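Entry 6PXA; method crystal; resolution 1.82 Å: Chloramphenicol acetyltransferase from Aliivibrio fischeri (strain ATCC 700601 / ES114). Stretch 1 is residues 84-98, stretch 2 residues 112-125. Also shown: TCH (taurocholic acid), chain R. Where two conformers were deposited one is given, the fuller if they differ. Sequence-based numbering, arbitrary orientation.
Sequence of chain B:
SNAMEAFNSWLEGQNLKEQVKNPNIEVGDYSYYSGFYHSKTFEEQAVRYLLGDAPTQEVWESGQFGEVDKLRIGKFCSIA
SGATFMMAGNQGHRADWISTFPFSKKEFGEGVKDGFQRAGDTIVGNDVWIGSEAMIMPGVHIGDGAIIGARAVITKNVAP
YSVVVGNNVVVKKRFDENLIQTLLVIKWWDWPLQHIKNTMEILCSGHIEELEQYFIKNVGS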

# COMPACT_ATOMS: atom_id res chain seq x y z
N THR B 84 6.31 -4.87 -6.17
CA THR B 84 5.84 -4.34 -7.45
C THR B 84 6.97 -3.59 -8.14
O THR B 84 7.62 -2.72 -7.52
N PHE B 85 7.20 -3.93 -9.41
CA PHE B 85 8.11 -3.21 -10.30
C PHE B 85 7.29 -2.42 -11.30
O PHE B 85 6.58 -2.99 -12.14
N MET B 86 7.36 -1.10 -11.21
CA MET B 86 6.60 -0.26 -12.13
C MET B 86 7.43 -0.00 -13.37
O MET B 86 8.51 0.58 -13.28
N MET B 87 6.94 -0.45 -14.53
CA MET B 87 7.69 -0.26 -15.76
C MET B 87 6.98 0.82 -16.57
O MET B 87 6.08 1.50 -16.07
N ALA B 88 7.44 1.01 -17.82
CA ALA B 88 6.87 1.95 -18.80
C ALA B 88 7.10 3.41 -18.44
O ALA B 88 6.33 4.28 -18.87
N GLY B 89 8.15 3.71 -17.69
CA GLY B 89 8.55 5.10 -17.50
C GLY B 89 7.43 5.98 -17.02
O GLY B 89 6.69 5.64 -16.09
N ASN B 90 7.27 7.14 -17.65
CA ASN B 90 6.22 8.06 -17.25
C ASN B 90 4.85 7.69 -17.80
O ASN B 90 3.91 8.47 -17.62
N GLN B 91 4.73 6.55 -18.49
CA GLN B 91 3.46 6.13 -19.10
C GLN B 91 2.78 7.25 -19.88
O GLN B 91 1.55 7.33 -19.93
N GLY B 92 3.57 8.12 -20.52
CA GLY B 92 3.05 9.17 -21.38
C GLY B 92 2.65 10.47 -20.69
O GLY B 92 2.19 11.39 -21.38
N HIS B 93 2.81 10.56 -19.36
CA HIS B 93 2.43 11.75 -18.59
C HIS B 93 3.65 12.63 -18.41
O HIS B 93 4.61 12.21 -17.75
N ARG B 94 3.62 13.86 -18.95
CA ARG B 94 4.77 14.76 -18.89
C ARG B 94 4.47 15.85 -17.88
O ARG B 94 3.66 16.75 -18.16
N ALA B 95 5.11 15.77 -16.70
CA ALA B 95 4.96 16.82 -15.71
C ALA B 95 5.44 18.16 -16.23
O ALA B 95 4.95 19.20 -15.77
N ASP B 96 6.37 18.18 -17.20
CA ASP B 96 6.92 19.42 -17.71
C ASP B 96 6.15 19.97 -18.91
O ASP B 96 6.44 21.08 -19.34
N TRP B 97 5.16 19.24 -19.42
CA TRP B 97 4.23 19.82 -20.40
C TRP B 97 3.05 20.46 -19.67
O TRP B 97 2.81 20.22 -18.49
N ILE B 98 2.30 21.30 -20.40
CA ILE B 98 1.22 22.04 -19.75
C ILE B 98 0.24 21.08 -19.06
O ILE B 98 -0.20 21.32 -17.92
N VAL B 112 -1.84 16.22 -31.45
CA VAL B 112 -1.35 15.47 -30.30
C VAL B 112 0.09 15.03 -30.51
O VAL B 112 0.46 14.51 -31.57
N LYS B 113 0.91 15.25 -29.48
CA LYS B 113 2.27 14.74 -29.39
C LYS B 113 2.33 13.67 -28.31
O LYS B 113 1.70 13.79 -27.26
N ASP B 114 3.12 12.63 -28.59
CA ASP B 114 3.39 11.53 -27.67
C ASP B 114 4.38 11.99 -26.60
O ASP B 114 5.52 12.35 -26.93
N GLY B 115 3.97 11.96 -25.32
CA GLY B 115 4.84 12.34 -24.23
C GLY B 115 5.56 11.20 -23.54
O GLY B 115 6.18 11.42 -22.49
N PHE B 116 5.47 9.99 -24.06
CA PHE B 116 6.22 8.88 -23.48
C PHE B 116 7.71 9.19 -23.44
O PHE B 116 8.31 9.56 -24.46
N GLN B 117 8.30 8.98 -22.27
CA GLN B 117 9.74 9.07 -22.08
C GLN B 117 10.22 7.84 -21.32
O GLN B 117 9.66 7.49 -20.29
N ARG B 118 11.25 7.18 -21.85
CA ARG B 118 11.88 6.09 -21.13
C ARG B 118 12.55 6.62 -19.87
O ARG B 118 13.02 7.76 -19.81
N ALA B 119 12.57 5.77 -18.84
CA ALA B 119 13.26 6.10 -17.61
C ALA B 119 14.56 5.34 -17.46
O ALA B 119 15.31 5.59 -16.51
N GLY B 120 14.85 4.43 -18.39
CA GLY B 120 15.97 3.53 -18.26
C GLY B 120 15.55 2.26 -17.57
O GLY B 120 14.48 2.16 -16.96
N ASP B 121 16.44 1.27 -17.63
CA ASP B 121 16.15 -0.03 -17.05
C ASP B 121 16.00 0.02 -15.53
O ASP B 121 16.65 0.82 -14.84
N THR B 122 15.15 -0.85 -15.01
CA THR B 122 15.11 -1.14 -13.57
C THR B 122 16.05 -2.31 -13.31
O THR B 122 15.89 -3.39 -13.90
N ILE B 123 17.06 -2.08 -12.49
CA ILE B 123 18.08 -3.07 -12.22
C ILE B 123 18.04 -3.39 -10.73
O ILE B 123 18.16 -2.48 -9.90
N VAL B 124 17.89 -4.67 -10.41
CA VAL B 124 18.09 -5.19 -9.06
C VAL B 124 19.34 -6.06 -9.07
O VAL B 124 19.45 -7.01 -9.87
N GLY B 125 20.31 -5.71 -8.23
CA GLY B 125 21.57 -6.43 -8.17
C GLY B 125 21.41 -7.79 -7.52
O GLY B 125 20.29 -8.30 -7.42

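The two stretches run in roughly opposite directions and bury 665 Å² between them, with three residues carrying much of the contact: Gln-117, Trp-97 and Phe-116. Around them, a single asparagine supplies both direct hydrogen bonds.

Gln-117 as a whole residue has 71 Å² covered, the most of any. Its CB leaves sideways, but with chi1 m and chi2 t the chain extends until its amide reaches Arg-94, where Gln-117 NE2 lies 3.3 Å from Arg-94 CD. This is packing rather than hydrogen bonding: Gln-117 NE2 and Arg-94 NE, 3.4 Å apart, are both donors. The arginine, pointing toward the second stretch with chi1 m, spends its charge within its own loop instead. Arg-94 NE donates to Asp-96 OD1 (2.9 Å) and Arg-94 NH2 to Asp-96 OD2 (2.8 Å), a two-pronged salt bridge; the planar guanidinium has Gln-117 NE2 over one face. Asp-96, chi1 p, closes this pair within the type I turn from Arg-94 to Trp-97.

Trp-97 points toward the second stretch with chi1 m, and its broad indole lies against the backbone of Lys-113 to Gly-115. Trp-97 CH2 comes within 3.5 Å of Gly-115 CA, while Trp-97 CZ3 meets Lys-113 O at the ring edge, 3.6 Å away; Trp-97 CH2 is also 3.8 Å from Lys-113 CB. Glycine suits position 115, because a CB on Gly-115 would fall 2.7 Å from Arg-94 CG and also press on Trp-97 CZ3.

Phe-116 starts away from the first stretch, yet with chi1 t its ring comes back beside the turn from Ala-88 to Gln-91. Ala-88 O approaches Phe-116 CE1 at the ring edge (3.3 Å), where the slightly positive aromatic hydrogens can face a carbonyl. The same side chain borders the taurocholic acid: Phe-116 CB is 3.9 Å from TCH C6. Gly-92 flanks the ligand too, and a CB on it would clash with TCH C7.

Asn-90, chi1 p, ties these elements together. Its amide offers a donor and an acceptor side by side: Asn-90 ND2 donates to Gly-115 O (2.9 Å), and Asn-90 OD1 accepts from Gln-117 N (3.0 Å), bracketing Phe-116 along the backbone. Asn-90 OD1 also takes a bond from Gly-92 N (3.0 Å) within its own stretch. Asp-114, chi1 t, adds a matching brace in the other stretch, Asp-114 OD1 accepting from Phe-116 N at 3.0 Å. Nearby, water 2 donates to Gly-92 O (2.7 Å) and accepts from Gly-115 N (3.0 Å), so the two backbones are joined through solvent.

At the strands the contact turns mainly apolar. Phe-85 (chi1 m) and Val-124 (chi1 t) point toward one another's stretch, and Phe-85 CE1 meets Val-124 CG2 at 3.8 Å; both are buried, and their hydrocarbon side chains need no polar partner. Thr-122, chi1 m, combines a methyl near the same ring with a hydroxyl: Thr-122 OG1 lies 3.7 Å from Met-87 SD and hydrogen-bonds water 1 (2.9 Å), which donates to Met-86 O at 2.6 Å.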

# COMPACT_ATOMS: atom_id res chain seq x y z
CB THR B 84 4.62 -3.43 -7.26
OG1 THR B 84 3.53 -4.20 -6.73
CG2 THR B 84 4.20 -2.84 -8.59
CB PHE B 85 9.06 -4.18 -11.00
CG PHE B 85 9.90 -4.97 -10.03
CD1 PHE B 85 11.08 -4.44 -9.52
CD2 PHE B 85 9.47 -6.22 -9.59
CE1 PHE B 85 11.83 -5.16 -8.61
CE2 PHE B 85 10.21 -6.94 -8.67
CZ PHE B 85 11.41 -6.41 -8.19
CB MET B 86 6.20 1.04 -11.45
CG MET B 86 5.29 0.80 -10.21
SD MET B 86 3.64 0.26 -10.55
CE MET B 86 2.90 1.84 -10.99
CB MET B 87 7.84 -1.59 -16.49
CG MET B 87 8.56 -2.69 -15.64
SD MET B 87 10.14 -2.16 -14.94
CE MET B 87 11.18 -2.14 -16.43
CB ALA B 88 5.37 1.69 -19.02
CB ASN B 90 6.57 9.49 -17.69
CG ASN B 90 6.58 9.67 -19.22
OD1 ASN B 90 6.45 8.72 -19.98
ND2 ASN B 90 6.73 10.92 -19.66
CB GLN B 91 2.52 5.56 -18.04
CG GLN B 91 3.07 4.34 -17.33
CD GLN B 91 2.09 3.76 -16.30
OE1 GLN B 91 0.87 3.94 -16.40
NE2 GLN B 91 2.62 3.04 -15.32
CB HIS B 93 1.87 11.35 -17.21
CG HIS B 93 0.71 10.40 -17.27
ND1 HIS B 93 -0.58 10.82 -17.51
CD2 HIS B 93 0.65 9.06 -17.12
CE1 HIS B 93 -1.39 9.78 -17.51
NE2 HIS B 93 -0.66 8.69 -17.28
CB ARG B 94 5.12 15.37 -20.25
CG ARG B 94 5.55 14.38 -21.29
CD ARG B 94 7.08 14.22 -21.50
NE ARG B 94 7.89 15.44 -21.51
CZ ARG B 94 8.78 15.76 -22.44
NH1 ARG B 94 8.98 14.98 -23.51
NH2 ARG B 94 9.49 16.88 -22.31
CB ALA B 95 5.70 16.45 -14.42
CB ASP B 96 8.40 19.25 -18.09
CG ASP B 96 8.62 18.19 -19.14
OD1 ASP B 96 7.86 17.21 -19.20
OD2 ASP B 96 9.58 18.32 -19.92
CB TRP B 97 3.72 18.75 -21.37
CG TRP B 97 4.77 18.31 -22.40
CD1 TRP B 97 6.04 18.73 -22.50
CD2 TRP B 97 4.57 17.34 -23.42
NE1 TRP B 97 6.67 18.10 -23.58
CE2 TRP B 97 5.77 17.22 -24.14
CE3 TRP B 97 3.48 16.55 -23.80
CZ2 TRP B 97 5.92 16.35 -25.21
CZ3 TRP B 97 3.62 15.69 -24.85
CH2 TRP B 97 4.81 15.60 -25.56
CB ILE B 98 0.52 22.98 -20.75
CG1 ILE B 98 1.49 24.07 -21.20
CG2 ILE B 98 -0.73 23.58 -20.11
CD1 ILE B 98 1.00 24.96 -22.34
CB VAL B 112 -2.27 14.27 -30.03
CG1 VAL B 112 -1.65 13.33 -29.00
CG2 VAL B 112 -3.61 14.74 -29.53
CB LYS B 113 3.26 15.85 -29.04
CG LYS B 113 3.27 17.00 -30.03
CD LYS B 113 4.00 18.24 -29.51
CE LYS B 113 4.00 19.37 -30.55
NZ LYS B 113 4.54 20.65 -30.01
CB ASP B 114 3.94 10.36 -28.48
CG ASP B 114 4.31 9.15 -27.63
OD1 ASP B 114 3.90 9.09 -26.45
OD2 ASP B 114 5.02 8.27 -28.15
CB PHE B 116 6.00 7.59 -24.26
CG PHE B 116 6.81 6.43 -23.73
CD1 PHE B 116 6.52 5.89 -22.50
CD2 PHE B 116 7.89 5.92 -24.45
CE1 PHE B 116 7.27 4.84 -21.99
CE2 PHE B 116 8.64 4.87 -23.95
CZ PHE B 116 8.33 4.32 -22.74
CB GLN B 117 10.12 10.33 -21.31
CG GLN B 117 10.07 11.59 -22.16
CD GLN B 117 10.56 12.79 -21.39
OE1 GLN B 117 11.52 13.43 -21.79
NE2 GLN B 117 9.92 13.08 -20.26
CB ARG B 118 12.90 5.38 -22.02
CG ARG B 118 12.25 4.54 -23.10
CD ARG B 118 13.24 3.98 -24.04
NE ARG B 118 14.15 2.98 -23.46
CZ ARG B 118 15.13 2.44 -24.19
NH1 ARG B 118 15.27 2.82 -25.44
NH2 ARG B 118 15.96 1.54 -23.69
CB ALA B 119 12.35 5.79 -16.41
CB ASP B 121 17.27 -1.03 -17.39
CG ASP B 121 17.31 -1.41 -18.87
OD1 ASP B 121 16.42 -0.99 -19.67
OD2 ASP B 121 18.24 -2.18 -19.24
CB THR B 122 13.69 -1.47 -13.11
OG1 THR B 122 12.87 -0.31 -13.31
CG2 THR B 122 13.67 -1.80 -11.63
CB ILE B 123 19.48 -2.58 -12.62
CG1 ILE B 123 19.47 -2.14 -14.08
CG2 ILE B 123 20.49 -3.69 -12.41
CD1 ILE B 123 20.77 -1.52 -14.55
CB VAL B 124 16.86 -5.96 -8.56
CG1 VAL B 124 17.10 -6.43 -7.12
CG2 VAL B 124 15.62 -5.06 -8.62
C1 TCH R . 2.26 1.77 -23.69
C2 TCH R . 1.70 1.67 -25.17
C3 TCH R . 2.39 2.72 -26.09
O3 TCH R . 1.80 2.69 -27.33
C4 TCH R . 2.31 4.18 -25.50
C5 TCH R . 2.83 4.26 -24.05
C6 TCH R . 2.67 5.70 -23.48
C7 TCH R . 1.17 6.09 -23.13
O7 TCH R . 0.44 6.32 -24.28
C8 TCH R . 0.46 5.01 -22.28
C9 TCH R . 0.64 3.60 -22.98
C10 TCH R . 2.12 3.20 -23.14
C11 TCH R . -0.20 2.56 -22.21
C12 TCH R . -1.57 2.91 -21.96
O12 TCH R . -2.37 2.80 -23.12
C13 TCH R . -1.76 4.44 -21.39
C14 TCH R . -1.09 5.31 -22.18
C15 TCH R . -1.35 6.73 -21.48
C16 TCH R . -2.77 6.65 -21.17
C17 TCH R . -3.20 5.19 -21.37
C18 TCH R . -1.24 4.47 -19.94
C19 TCH R . 2.83 3.22 -21.80
O1S TCH R . -8.36 11.79 -25.10
C20 TCH R . -4.12 4.79 -20.32
C21 TCH R . -4.55 3.29 -20.34
C22 TCH R . -5.38 5.68 -20.54
C23 TCH R . -6.23 5.26 -21.74
C24 TCH R . -7.35 6.28 -21.88
N24 TCH R . -7.17 7.42 -22.74
O24 TCH R . -8.37 6.16 -21.27
C25 TCH R . -8.24 8.38 -22.85
C26 TCH R . -7.67 9.66 -23.44
S26 TCH R . -8.98 10.43 -24.40
O2S TCH R . -9.55 9.28 -25.43
O3S TCH R . -10.17 10.94 -23.38
O HOH W 1 10.43 -0.50 -11.84
O HOH W 2 1.45 11.21 -23.97